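Local coordinates for protein PAN2-PAN3 deadenylation complex catalytic subunit pan2 (Neurospora crassa, PDB 4CZW) that acts as the exonuclease subunit of the Pan2-Pan3 deadenylation complex, shortening the poly(A) tails of mRNA and so promoting mRNA decay, at residues 265-273 / 386-394; 425-434 / 481-492. One frame throughout, in Å; residues are numbered along the deposited sequence.

Contact 1 (265-273 / 386-394); sequences AVLALCTEI and MPVVVMFQV
L269 and F392, two residues off direct pairing, meet on a diagonal across two antiparallel strands, a clear example of how offset side chains knit neighbouring strands together. L269 CD1 approaches F392 CD2 at 4.0 Å, coming in obliquely to the ring. L269 swings its CG to the side opposite its own carbonyl carbon (chi1 -59°), and its CD1 lies toward the phenyl group. On the same face L267 and F392, directly paired, touch near the backbone, CB to CB at 3.8 Å. V390 continues this apolar row, its CG2 packing on CG2 of T271 at 4.0 Å.

The other face belongs to V266, A268 and C270 opposite Q393, selenomethionine M391 and V389. M391 leaves the backbone with CG trans to N and then bends at its next two torsions, which folds SE back above its own strand. There V266 CG1 (3.7 Å) and A268 CB (3.9 Å) meet SE from the neighbouring one. Between the faces, reciprocal backbone bonds pair L267 with F392 and L269 with V390. A further bond from V394 N to A265 O lies beyond the former pair, and one from T271 N to V388 O beyond the latter.

At this second end T271 turns OG1 toward P387 O, 2.8 Å away. I273 CD1 then reaches selenomethionine M386 SE at 3.7 Å, their side chains crossing at about a right angle.

Both strands belong to the mixed sheet of the ubiquitin-protease-like domain, predicted to be a catalytically inactive scaffold. Strand 385-394 lies between 266-270 and 321-334, and V388 and V389 form a classic bulge against strand 321-334. Helix 61-71 packs against A265, V266 and V394 through L62, whereas W282 of helix 276-282 meets I273 and P387.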
ATOM      1  N   ALA A 265       8.736  -9.780 -15.356  1.00 49.91           N
ATOM      2  CA  ALA A 265       9.122 -10.514 -14.157  1.00 43.86           C
ATOM      3  C   ALA A 265       7.928 -10.651 -13.220  1.00 48.26           C
ATOM      4  O   ALA A 265       7.793 -11.645 -12.507  1.00 35.34           O
ATOM      5  CB  ALA A 265      10.278  -9.820 -13.456  1.00 44.51           C
ATOM      6  N   VAL A 266       7.068  -9.637 -13.226  1.00 45.58           N
ATOM      7  CA  VAL A 266       5.811  -9.681 -12.488  1.00 43.77           C
ATOM      8  C   VAL A 266       4.653  -9.846 -13.464  1.00 45.51           C
ATOM      9  O   VAL A 266       4.403  -8.975 -14.298  1.00 43.82           O
ATOM     10  CB  VAL A 266       5.598  -8.413 -11.642  1.00 40.34           C
ATOM     11  CG1 VAL A 266       4.230  -8.443 -10.977  1.00 47.46           C
ATOM     12  CG2 VAL A 266       6.698  -8.276 -10.603  1.00 35.94           C
ATOM     13  N   LEU A 267       3.949 -10.968 -13.361  1.00 42.82           N
ATOM     14  CA  LEU A 267       2.897 -11.295 -14.315  1.00 39.38           C
ATOM     15  C   LEU A 267       1.501 -11.114 -13.723  1.00 43.08           C
ATOM     16  O   LEU A 267       0.971 -12.014 -13.072  1.00 47.67           O
ATOM     17  CB  LEU A 267       3.070 -12.731 -14.816  1.00 40.25           C
ATOM     18  CG  LEU A 267       2.168 -13.174 -15.968  1.00 37.95           C
ATOM     19  CD1 LEU A 267       2.417 -12.323 -17.203  1.00 44.57           C
ATOM     20  CD2 LEU A 267       2.379 -14.648 -16.279  1.00 43.76           C
ATOM     21  N   ALA A 268       0.912  -9.945 -13.957  1.00 35.34           N
ATOM     22  CA  ALA A 268      -0.451  -9.670 -13.516  1.00 43.58           C
ATOM     23  C   ALA A 268      -1.450 -10.098 -14.586  1.00 45.38           C
ATOM     24  O   ALA A 268      -1.280  -9.783 -15.764  1.00 47.29           O
ATOM     25  CB  ALA A 268      -0.619  -8.195 -13.188  1.00 39.92           C
ATOM     26  N   LEU A 269      -2.491 -10.815 -14.174  1.00 40.94           N
ATOM     27  CA  LEU A 269      -3.446 -11.379 -15.123  1.00 40.59           C
ATOM     28  C   LEU A 269      -4.898 -11.088 -14.750  1.00 41.88           C
ATOM     29  O   LEU A 269      -5.318 -11.323 -13.618  1.00 43.97           O
ATOM     30  CB  LEU A 269      -3.243 -12.891 -15.234  1.00 40.10           C
ATOM     31  CG  LEU A 269      -1.863 -13.375 -15.684  1.00 42.66           C
ATOM     32  CD1 LEU A 269      -1.782 -14.892 -15.621  1.00 34.17           C
ATOM     33  CD2 LEU A 269      -1.552 -12.874 -17.087  1.00 43.65           C
ATOM     34  N   CYS A 270      -5.659 -10.579 -15.714  1.00 38.61           N
ATOM     35  CA  CYS A 270      -7.095 -10.391 -15.542  1.00 36.24           C
ATOM     36  C   CYS A 270      -7.848 -11.584 -16.121  1.00 43.15           C
ATOM     37  O   CYS A 270      -7.645 -11.954 -17.277  1.00 51.50           O
ATOM     38  CB  CYS A 270      -7.560  -9.093 -16.206  1.00 47.96           C
ATOM     39  SG  CYS A 270      -7.001  -7.590 -15.374  1.00 50.63           S
ATOM     40  N   THR A 271      -8.715 -12.182 -15.311  1.00 43.91           N
ATOM     41  CA  THR A 271      -9.404 -13.410 -15.694  1.00 46.41           C
ATOM     42  C   THR A 271     -10.444 -13.190 -16.789  1.00 45.11           C
ATOM     43  O   THR A 271     -10.662 -14.067 -17.626  1.00 49.10           O
ATOM     44  CB  THR A 271     -10.094 -14.061 -14.482  1.00 39.27           C
ATOM     45  OG1 THR A 271     -10.990 -13.121 -13.878  1.00 37.97           O
ATOM     46  CG2 THR A 271      -9.061 -14.501 -13.456  1.00 35.21           C
ATOM     47  N   GLU A 272     -11.082 -12.021 -16.770  1.00 48.77           N
ATOM     48  CA  GLU A 272     -12.102 -11.659 -17.755  1.00 51.51           C
ATOM     49  C   GLU A 272     -13.236 -12.681 -17.821  1.00 48.26           C
ATOM     50  O   GLU A 272     -13.674 -13.065 -18.905  1.00 56.12           O
ATOM     51  CB  GLU A 272     -11.473 -11.488 -19.141  1.00 45.70           C
ATOM     52  CG  GLU A 272     -10.375 -10.439 -19.199  1.00 52.48           C
ATOM     53  CD  GLU A 272     -10.865  -9.060 -18.806  1.00 61.59           C
ATOM     54  OE1 GLU A 272     -11.365  -8.331 -19.688  1.00 67.72           O
ATOM     55  OE2 GLU A 272     -10.749  -8.703 -17.614  1.00 67.22           O
ATOM     56  N   ILE A 273     -13.704 -13.117 -16.657  1.00 48.70           N
ATOM     57  CA  ILE A 273     -14.819 -14.055 -16.578  1.00 49.27           C
ATOM     58  C   ILE A 273     -16.140 -13.345 -16.860  1.00 54.62           C
ATOM     59  O   ILE A 273     -16.543 -12.452 -16.115  1.00 62.60           O
ATOM     60  CB  ILE A 273     -14.890 -14.728 -15.196  1.00 43.63           C
ATOM     61  CG1 ILE A 273     -13.590 -15.480 -14.904  1.00 47.02           C
ATOM     62  CG2 ILE A 273     -16.083 -15.665 -15.122  1.00 49.70           C
ATOM     63  CD1 ILE A 273     -13.526 -16.073 -13.513  1.00 49.97           C
HETATM   64  N   MSE A 386     -15.294 -16.356  -7.394  1.00 43.22           N
HETATM   65  CA  MSE A 386     -14.602 -16.323  -8.678  1.00 38.29           C
HETATM   66  C   MSE A 386     -13.402 -15.374  -8.659  1.00 41.62           C
HETATM   67  O   MSE A 386     -13.483 -14.272  -8.119  1.00 40.70           O
HETATM   68  CB  MSE A 386     -15.569 -15.920  -9.793  1.00 43.26           C
HETATM   69  CG  MSE A 386     -16.463 -17.050 -10.277  1.00 48.21           C
HETATM   70 SE   MSE A 386     -15.465 -18.364 -11.317  1.00 57.45          SE
HETATM   71  CE  MSE A 386     -15.898 -19.971 -10.307  1.00 40.03           C
ATOM     72  N   PRO A 387     -12.281 -15.806  -9.259  1.00 39.18           N
ATOM     73  CA  PRO A 387     -11.056 -15.003  -9.316  1.00 41.52           C
ATOM     74  C   PRO A 387     -11.162 -13.847 -10.308  1.00 38.81           C
ATOM     75  O   PRO A 387     -11.770 -13.996 -11.367  1.00 37.53           O
ATOM     76  CB  PRO A 387     -10.002 -16.013  -9.770  1.00 40.37           C
ATOM     77  CG  PRO A 387     -10.768 -16.991 -10.586  1.00 39.22           C
ATOM     78  CD  PRO A 387     -12.116 -17.109  -9.929  1.00 42.28           C
ATOM     79  N   VAL A 388     -10.572 -12.708  -9.960  1.00 34.27           N
ATOM     80  CA  VAL A 388     -10.609 -11.534 -10.822  1.00 31.52           C
ATOM     81  C   VAL A 388      -9.214 -11.192 -11.335  1.00 41.19           C
ATOM     82  O   VAL A 388      -9.001 -11.056 -12.539  1.00 44.66           O
ATOM     83  CB  VAL A 388     -11.194 -10.314 -10.087  1.00 38.23           C
ATOM     84  CG1 VAL A 388     -11.198  -9.098 -10.998  1.00 38.93           C
ATOM     85  CG2 VAL A 388     -12.596 -10.619  -9.594  1.00 35.31           C
ATOM     86  N   VAL A 389      -8.269 -11.052 -10.411  1.00 38.64           N
ATOM     87  CA  VAL A 389      -6.884 -10.774 -10.768  1.00 35.33           C
ATOM     88  C   VAL A 389      -5.964 -11.859 -10.216  1.00 39.40           C
ATOM     89  O   VAL A 389      -6.034 -12.204  -9.036  1.00 44.51           O
ATOM     90  CB  VAL A 389      -6.424  -9.399 -10.242  1.00 31.07           C
ATOM     91  CG1 VAL A 389      -5.006  -9.099 -10.707  1.00 26.45           C
ATOM     92  CG2 VAL A 389      -7.379  -8.308 -10.698  1.00 34.29           C
ATOM     93  N   VAL A 390      -5.109 -12.399 -11.078  1.00 39.74           N
ATOM     94  CA  VAL A 390      -4.165 -13.437 -10.678  1.00 37.28           C
ATOM     95  C   VAL A 390      -2.734 -12.925 -10.811  1.00 38.02           C
ATOM     96  O   VAL A 390      -2.359 -12.377 -11.847  1.00 44.19           O
ATOM     97  CB  VAL A 390      -4.344 -14.712 -11.522  1.00 37.72           C
ATOM     98  CG1 VAL A 390      -3.327 -15.765 -11.120  1.00 37.92           C
ATOM     99  CG2 VAL A 390      -5.757 -15.251 -11.370  1.00 37.78           C
HETATM  100  N   MSE A 391      -1.937 -13.106  -9.761  1.00 38.92           N
HETATM  101  CA  MSE A 391      -0.592 -12.541  -9.725  1.00 43.65           C
HETATM  102  C   MSE A 391       0.505 -13.601  -9.706  1.00 44.17           C
HETATM  103  O   MSE A 391       0.589 -14.412  -8.784  1.00 44.62           O
HETATM  104  CB  MSE A 391      -0.438 -11.634  -8.503  1.00 37.81           C
HETATM  105  CG  MSE A 391       0.854 -10.835  -8.474  1.00 45.09           C
HETATM  106 SE   MSE A 391       0.845  -9.340  -9.726  1.00 55.37          SE
HETATM  107  CE  MSE A 391      -0.575  -8.272  -8.920  1.00 44.92           C
ATOM    108  N   PHE A 392       1.349 -13.582 -10.734  1.00 46.20           N
ATOM    109  CA  PHE A 392       2.528 -14.437 -10.785  1.00 42.29           C
ATOM    110  C   PHE A 392       3.797 -13.595 -10.747  1.00 42.76           C
ATOM    111  O   PHE A 392       3.810 -12.454 -11.209  1.00 48.00           O
ATOM    112  CB  PHE A 392       2.528 -15.301 -12.049  1.00 41.96           C
ATOM    113  CG  PHE A 392       1.582 -16.466 -11.998  1.00 33.58           C
ATOM    114  CD1 PHE A 392       1.979 -17.675 -11.449  1.00 44.29           C
ATOM    115  CD2 PHE A 392       0.303 -16.359 -12.515  1.00 34.81           C
ATOM    116  CE1 PHE A 392       1.113 -18.751 -11.408  1.00 43.12           C
ATOM    117  CE2 PHE A 392      -0.567 -17.433 -12.478  1.00 33.16           C
ATOM    118  CZ  PHE A 392      -0.162 -18.629 -11.922  1.00 33.63           C
ATOM    119  N   GLN A 393       4.862 -14.161 -10.189  1.00 38.68           N
ATOM    120  CA  GLN A 393       6.182 -13.556 -10.292  1.00 39.64           C
ATOM    121  C   GLN A 393       7.205 -14.659 -10.521  1.00 43.03           C
ATOM    122  O   GLN A 393       6.943 -15.824 -10.223  1.00 44.76           O
ATOM    123  CB  GLN A 393       6.531 -12.746  -9.040  1.00 39.07           C
ATOM    124  CG  GLN A 393       7.125 -13.561  -7.903  1.00 42.51           C
ATOM    125  CD  GLN A 393       7.927 -12.709  -6.937  1.00 46.49           C
ATOM    126  OE1 GLN A 393       7.909 -11.481  -7.012  1.00 50.64           O
ATOM    127  NE2 GLN A 393       8.642 -13.360  -6.027  1.00 47.89           N
ATOM    128  N   VAL A 394       8.363 -14.293 -11.062  1.00 46.47           N
ATOM    129  CA  VAL A 394       9.412 -15.268 -11.333  1.00 46.46           C
ATOM    130  C   VAL A 394       9.867 -15.934 -10.035  1.00 49.04           C
ATOM    131  O   VAL A 394      10.085 -15.266  -9.024  1.00 52.97           O
ATOM    132  CB  VAL A 394      10.614 -14.621 -12.053  1.00 49.26           C
ATOM    133  CG1 VAL A 394      10.241 -14.273 -13.484  1.00 47.36           C
ATOM    134  CG2 VAL A 394      11.088 -13.381 -11.315  1.00 46.71           C
TER

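Contact 2 (425-434 / 481-492); sequences TYELLDRETE and RGQGSREGVAFI
E427 joins the loop 425-434 to the hairpin segment 481-492 through its backbone as well as its carboxylate. Its N donates a nearly straight bond to A490 O at 2.7 Å, and its carbonyl O receives both terminal nitrogens of R481, NH2 at 2.7 Å and NH1 at 3.0 Å. The extended side chain runs past V489 CG1 to R486, where OE1 takes NH1 in a salt bridge of 2.9 Å; carboxylate and guanidinium planes are 48° apart.

F491 supplies the apolar half. Its CG sits between the backbone N and the carbonyl carbon (chi1 61°), and one ring face is presented to L429, whose CD2 makes a CH-pi contact 4.0 Å from the ring centroid. A water accepts from L429 N and donates to F491 O, bridging the two backbones beside this packing.

R486 bends at its third torsion and lays its guanidinium against one face of that of R481, offset toward the rim, while F491 CB covers the opposite face. E434 meets both arginines. It takes R481 side-on, OE2 from NE at 2.6 Å and OE1 from NH2 at 2.8 Å, and OE1 lies 3.0 Å from R486 NH2. D430 N also donates to E434 OE1, holding the carboxylate in place from within its own loop.

The E434 carboxylate thus serves both arginines, while E427 gives its carboxylate to R486 and its carbonyl to R481. This probably offsets much of the positive charge, and the bonds fix how each guanidinium is turned, fastening the loop that leads to strand 441-451 onto the exonuclease sheet.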
ATOM      1  N   THR A 425       7.692  29.465  13.369  1.00 70.45           N
ATOM      2  CA  THR A 425       7.496  28.939  14.714  1.00 57.29           C
ATOM      3  C   THR A 425       8.322  27.674  14.916  1.00 50.87           C
ATOM      4  O   THR A 425       8.075  26.901  15.841  1.00 49.24           O
ATOM      5  CB  THR A 425       6.015  28.628  14.994  1.00 50.17           C
ATOM      6  OG1 THR A 425       5.518  27.726  13.999  1.00 50.26           O
ATOM      7  CG2 THR A 425       5.189  29.905  14.971  1.00 48.78           C
ATOM      8  N   TYR A 426       9.303  27.471  14.043  1.00 51.36           N
ATOM      9  CA  TYR A 426      10.156  26.292  14.112  1.00 46.23           C
ATOM     10  C   TYR A 426      11.579  26.607  13.669  1.00 46.06           C
ATOM     11  O   TYR A 426      11.818  27.574  12.946  1.00 54.44           O
ATOM     12  CB  TYR A 426       9.580  25.161  13.253  1.00 49.48           C
ATOM     13  CG  TYR A 426       9.491  25.489  11.777  1.00 56.95           C
ATOM     14  CD1 TYR A 426       8.379  26.135  11.255  1.00 54.06           C
ATOM     15  CD2 TYR A 426      10.517  25.146  10.905  1.00 53.18           C
ATOM     16  CE1 TYR A 426       8.292  26.436   9.909  1.00 54.62           C
ATOM     17  CE2 TYR A 426      10.441  25.444   9.557  1.00 54.33           C
ATOM     18  CZ  TYR A 426       9.325  26.088   9.065  1.00 59.48           C
ATOM     19  OH  TYR A 426       9.244  26.384   7.723  1.00 64.11           O
ATOM     20  N   GLU A 427      12.520  25.780  14.110  1.00 39.68           N
ATOM     21  CA  GLU A 427      13.910  25.897  13.687  1.00 43.80           C
ATOM     22  C   GLU A 427      14.388  24.563  13.127  1.00 52.51           C
ATOM     23  O   GLU A 427      14.585  23.604  13.874  1.00 54.87           O
ATOM     24  CB  GLU A 427      14.798  26.342  14.850  1.00 43.28           C
ATOM     25  CG  GLU A 427      14.407  27.685  15.446  1.00 55.23           C
ATOM     26  CD  GLU A 427      15.329  28.115  16.571  1.00 58.71           C
ATOM     27  OE1 GLU A 427      16.407  27.503  16.727  1.00 54.27           O
ATOM     28  OE2 GLU A 427      14.975  29.065  17.301  1.00 64.31           O
ATOM     29  N   LEU A 428      14.567  24.515  11.809  1.00 55.28           N
ATOM     30  CA  LEU A 428      14.914  23.282  11.106  1.00 53.24           C
ATOM     31  C   LEU A 428      16.163  22.607  11.659  1.00 52.87           C
ATOM     32  O   LEU A 428      17.037  23.260  12.230  1.00 52.13           O
ATOM     33  CB  LEU A 428      15.107  23.564   9.614  1.00 52.90           C
ATOM     34  CG  LEU A 428      13.866  23.975   8.822  1.00 58.22           C
ATOM     35  CD1 LEU A 428      14.242  24.319   7.391  1.00 54.03           C
ATOM     36  CD2 LEU A 428      12.825  22.866   8.851  1.00 57.32           C
ATOM     37  N   LEU A 429      16.234  21.291  11.485  1.00 51.63           N
ATOM     38  CA  LEU A 429      17.385  20.516  11.927  1.00 56.25           C
ATOM     39  C   LEU A 429      18.640  20.920  11.168  1.00 54.53           C
ATOM     40  O   LEU A 429      18.602  21.131   9.956  1.00 53.91           O
ATOM     41  CB  LEU A 429      17.130  19.019  11.745  1.00 55.73           C
ATOM     42  CG  LEU A 429      16.035  18.385  12.602  1.00 57.84           C
ATOM     43  CD1 LEU A 429      15.824  16.933  12.204  1.00 56.33           C
ATOM     44  CD2 LEU A 429      16.379  18.493  14.079  1.00 50.10           C
ATOM     45  N   ASP A 430      19.753  21.033  11.886  1.00 56.78           N
ATOM     46  CA  ASP A 430      21.032  21.302  11.249  1.00 57.83           C
ATOM     47  C   ASP A 430      21.511  20.042  10.539  1.00 63.07           C
ATOM     48  O   ASP A 430      21.540  18.961  11.129  1.00 61.84           O
ATOM     49  CB  ASP A 430      22.064  21.776  12.272  1.00 62.20           C
ATOM     50  CG  ASP A 430      23.356  22.235  11.626  1.00 63.39           C
ATOM     51  OD1 ASP A 430      23.405  23.386  11.147  1.00 64.73           O
ATOM     52  OD2 ASP A 430      24.324  21.445  11.601  1.00 69.50           O
ATOM     53  N   ARG A 431      21.880  20.189   9.272  1.00 67.07           N
ATOM     54  CA  ARG A 431      22.246  19.052   8.434  1.00 67.26           C
ATOM     55  C   ARG A 431      23.504  18.348   8.936  1.00 65.79           C
ATOM     56  O   ARG A 431      23.724  17.170   8.651  1.00 63.30           O
ATOM     57  CB  ARG A 431      22.447  19.514   6.988  1.00 69.64           C
ATOM     58  CG  ARG A 431      22.350  18.407   5.953  1.00 74.95           C
ATOM     59  CD  ARG A 431      22.627  18.944   4.556  1.00 69.39           C
ATOM     60  NE  ARG A 431      21.838  20.138   4.265  1.00 85.36           N
ATOM     61  CZ  ARG A 431      20.647  20.125   3.674  1.00 93.40           C
ATOM     62  NH1 ARG A 431      20.098  18.975   3.305  1.00 73.54           N
ATOM     63  NH2 ARG A 431      20.005  21.264   3.449  1.00 77.52           N
ATOM     64  N   GLU A 432      24.324  19.073   9.691  1.00 65.54           N
ATOM     65  CA  GLU A 432      25.604  18.549  10.150  1.00 68.40           C
ATOM     66  C   GLU A 432      25.539  17.962  11.559  1.00 68.70           C
ATOM     67  O   GLU A 432      26.083  16.887  11.814  1.00 81.13           O
ATOM     68  CB  GLU A 432      26.666  19.651  10.104  1.00 78.04           C
ATOM     69  CG  GLU A 432      28.030  19.225  10.624  1.00 88.54           C
ATOM     70  CD  GLU A 432      29.016  20.375  10.683  1.00105.75           C
ATOM     71  OE1 GLU A 432      28.631  21.509  10.328  1.00 99.30           O
ATOM     72  OE2 GLU A 432      30.176  20.146  11.086  1.00 98.57           O
ATOM     73  N   THR A 433      24.868  18.663  12.467  1.00 68.42           N
ATOM     74  CA  THR A 433      24.905  18.304  13.882  1.00 68.28           C
ATOM     75  C   THR A 433      23.649  17.589  14.377  1.00 65.31           C
ATOM     76  O   THR A 433      23.700  16.852  15.362  1.00 67.09           O
ATOM     77  CB  THR A 433      25.127  19.552  14.758  1.00 67.36           C
ATOM     78  OG1 THR A 433      24.053  20.478  14.557  1.00 65.07           O
ATOM     79  CG2 THR A 433      26.443  20.223  14.402  1.00 73.70           C
ATOM     80  N   GLU A 434      22.525  17.805  13.701  1.00 61.19           N
ATOM     81  CA  GLU A 434      21.255  17.245  14.155  1.00 62.03           C
ATOM     82  C   GLU A 434      20.694  16.193  13.203  1.00 59.30           C
ATOM     83  O   GLU A 434      19.584  16.338  12.692  1.00 63.89           O
ATOM     84  CB  GLU A 434      20.228  18.362  14.354  1.00 63.48           C
ATOM     85  CG  GLU A 434      20.536  19.285  15.522  1.00 55.95           C
ATOM     86  CD  GLU A 434      19.483  20.359  15.711  1.00 61.59           C
ATOM     87  OE1 GLU A 434      19.043  20.946  14.701  1.00 57.34           O
ATOM     88  OE2 GLU A 434      19.098  20.619  16.870  1.00 69.98           O
ATOM     89  N   ARG A 481      12.166  18.824  19.236  1.00 41.00           N
ATOM     90  CA  ARG A 481      13.390  18.242  19.784  1.00 43.03           C
ATOM     91  C   ARG A 481      13.183  17.749  21.213  1.00 50.32           C
ATOM     92  O   ARG A 481      12.713  18.493  22.073  1.00 52.68           O
ATOM     93  CB  ARG A 481      14.530  19.262  19.751  1.00 41.97           C
ATOM     94  CG  ARG A 481      14.966  19.680  18.359  1.00 48.87           C
ATOM     95  CD  ARG A 481      16.024  20.770  18.428  1.00 51.31           C
ATOM     96  NE  ARG A 481      16.553  21.107  17.110  1.00 47.90           N
ATOM     97  CZ  ARG A 481      16.013  22.008  16.296  1.00 54.95           C
ATOM     98  NH1 ARG A 481      14.920  22.664  16.662  1.00 50.63           N
ATOM     99  NH2 ARG A 481      16.563  22.250  15.114  1.00 51.16           N
ATOM    100  N   GLY A 482      13.542  16.495  21.463  1.00 45.22           N
ATOM    101  CA  GLY A 482      13.359  15.902  22.775  1.00 43.37           C
ATOM    102  C   GLY A 482      14.626  15.880  23.608  1.00 50.52           C
ATOM    103  O   GLY A 482      14.624  15.386  24.738  1.00 58.45           O
ATOM    104  N   GLN A 483      15.708  16.419  23.054  1.00 48.61           N
ATOM    105  CA  GLN A 483      16.993  16.436  23.743  1.00 48.93           C
ATOM    106  C   GLN A 483      17.939  17.457  23.120  1.00 49.50           C
ATOM    107  O   GLN A 483      17.633  18.042  22.079  1.00 50.18           O
ATOM    108  CB  GLN A 483      17.621  15.043  23.721  1.00 43.55           C
ATOM    109  CG  GLN A 483      17.799  14.467  22.325  1.00 50.73           C
ATOM    110  CD  GLN A 483      17.651  12.959  22.297  1.00 57.93           C
ATOM    111  OE1 GLN A 483      16.737  12.404  22.908  1.00 63.22           O
ATOM    112  NE2 GLN A 483      18.550  12.286  21.588  1.00 78.54           N
ATOM    113  N   GLY A 484      19.085  17.666  23.761  1.00 48.65           N
ATOM    114  CA  GLY A 484      20.069  18.620  23.280  1.00 52.80           C
ATOM    115  C   GLY A 484      19.884  20.010  23.860  1.00 55.55           C
ATOM    116  O   GLY A 484      19.009  20.232  24.700  1.00 53.62           O
ATOM    117  N   SER A 485      20.710  20.948  23.405  1.00 57.82           N
ATOM    118  CA  SER A 485      20.665  22.324  23.885  1.00 56.15           C
ATOM    119  C   SER A 485      19.341  23.006  23.556  1.00 59.40           C
ATOM    120  O   SER A 485      18.826  23.795  24.347  1.00 65.85           O
ATOM    121  CB  SER A 485      21.821  23.126  23.291  1.00 62.28           C
ATOM    122  OG  SER A 485      21.782  23.095  21.876  1.00 77.91           O
ATOM    123  N   ARG A 486      18.799  22.704  22.380  1.00 58.52           N
ATOM    124  CA  ARG A 486      17.524  23.274  21.964  1.00 58.60           C
ATOM    125  C   ARG A 486      16.379  22.299  22.212  1.00 53.62           C
ATOM    126  O   ARG A 486      15.476  22.162  21.387  1.00 57.11           O
ATOM    127  CB  ARG A 486      17.568  23.677  20.488  1.00 52.70           C
ATOM    128  CG  ARG A 486      18.339  24.961  20.226  1.00 58.59           C
ATOM    129  CD  ARG A 486      18.265  25.365  18.762  1.00 60.40           C
ATOM    130  NE  ARG A 486      18.968  24.424  17.897  1.00 58.80           N
ATOM    131  CZ  ARG A 486      19.035  24.535  16.574  1.00 56.64           C
ATOM    132  NH1 ARG A 486      18.438  25.547  15.960  1.00 55.13           N
ATOM    133  NH2 ARG A 486      19.699  23.632  15.864  1.00 60.89           N
ATOM    134  N   GLU A 487      16.428  21.618  23.353  1.00 54.53           N
ATOM    135  CA  GLU A 487      15.351  20.726  23.760  1.00 54.44           C
ATOM    136  C   GLU A 487      14.074  21.525  23.990  1.00 51.27           C
ATOM    137  O   GLU A 487      14.061  22.476  24.771  1.00 56.91           O
ATOM    138  CB  GLU A 487      15.733  19.955  25.025  1.00 53.75           C
ATOM    139  CG  GLU A 487      14.637  19.047  25.556  1.00 64.97           C
ATOM    140  CD  GLU A 487      15.016  18.386  26.867  1.00 68.29           C
ATOM    141  OE1 GLU A 487      16.131  18.649  27.366  1.00 64.40           O
ATOM    142  OE2 GLU A 487      14.199  17.605  27.399  1.00 56.03           O
ATOM    143  N   GLY A 488      13.006  21.141  23.301  1.00 49.53           N
ATOM    144  CA  GLY A 488      11.746  21.850  23.401  1.00 42.06           C
ATOM    145  C   GLY A 488      11.468  22.698  22.175  1.00 45.96           C
ATOM    146  O   GLY A 488      10.337  23.125  21.948  1.00 43.59           O
ATOM    147  N   VAL A 489      12.507  22.938  21.380  1.00 43.96           N
ATOM    148  CA  VAL A 489      12.375  23.741  20.169  1.00 48.21           C
ATOM    149  C   VAL A 489      11.903  22.889  18.994  1.00 47.31           C
ATOM    150  O   VAL A 489      12.487  21.847  18.694  1.00 49.90           O
ATOM    151  CB  VAL A 489      13.706  24.424  19.798  1.00 50.79           C
ATOM    152  CG1 VAL A 489      13.537  25.278  18.550  1.00 47.32           C
ATOM    153  CG2 VAL A 489      14.210  25.265  20.960  1.00 48.91           C
ATOM    154  N   ALA A 490      10.842  23.340  18.332  1.00 39.05           N
ATOM    155  CA  ALA A 490      10.272  22.611  17.206  1.00 53.38           C
ATOM    156  C   ALA A 490      11.150  22.718  15.964  1.00 52.45           C
ATOM    157  O   ALA A 490      11.706  23.777  15.674  1.00 51.27           O
ATOM    158  CB  ALA A 490       8.870  23.119  16.906  1.00 39.20           C
ATOM    159  N   PHE A 491      11.273  21.614  15.234  1.00 48.91           N
ATOM    160  CA  PHE A 491      11.991  21.617  13.964  1.00 51.28           C
ATOM    161  C   PHE A 491      11.035  21.280  12.825  1.00 48.81           C
ATOM    162  O   PHE A 491      11.392  21.375  11.650  1.00 54.49           O
ATOM    163  CB  PHE A 491      13.172  20.640  13.997  1.00 50.46           C
ATOM    164  CG  PHE A 491      12.780  19.205  14.222  1.00 48.90           C
ATOM    165  CD1 PHE A 491      12.618  18.708  15.504  1.00 49.74           C
ATOM    166  CD2 PHE A 491      12.597  18.349  13.148  1.00 48.48           C
ATOM    167  CE1 PHE A 491      12.268  17.385  15.709  1.00 47.06           C
ATOM    168  CE2 PHE A 491      12.247  17.029  13.348  1.00 50.51           C
ATOM    169  CZ  PHE A 491      12.085  16.546  14.628  1.00 50.58           C
ATOM    170  N   ILE A 492       9.818  20.886  13.185  1.00 47.09           N
ATOM    171  CA  ILE A 492       8.749  20.683  12.216  1.00 39.13           C
ATOM    172  C   ILE A 492       7.451  21.287  12.735  1.00 50.66           C
ATOM    173  O   ILE A 492       6.991  20.946  13.824  1.00 55.37           O
ATOM    174  CB  ILE A 492       8.511  19.190  11.908  1.00 46.30           C
ATOM    175  CG1 ILE A 492       9.723  18.579  11.205  1.00 48.01           C
ATOM    176  CG2 ILE A 492       7.275  19.018  11.038  1.00 39.12           C
ATOM    177  CD1 ILE A 492       9.559  17.110  10.881  1.00 30.03           C
TER
HETATM  178  O   HOH W   1      13.732  20.145  10.662  1.00 42.32           O

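The two contacts illustrate how chemistry follows location. Contact 1 is buried within the sheet of the protease-like domain, where regular backbone pairing and apolar side chains on two faces do the work. Contact 2 is partly buried and lies in the exonuclease part; it ties an irregular loop to a hairpin turn and relies on a four-residue salt-bridge network, with one aromatic packing patch and a water. They share no helix or strand and sit on opposite sides of the chain's centre. The centres of contact 1 and contact 2 are 49 Å apart. Contact 1 is remote from annotated sites, whereas A490 of contact 2 lies about 10 Å, between side chains, from D445, a probable catalytic-metal ligand.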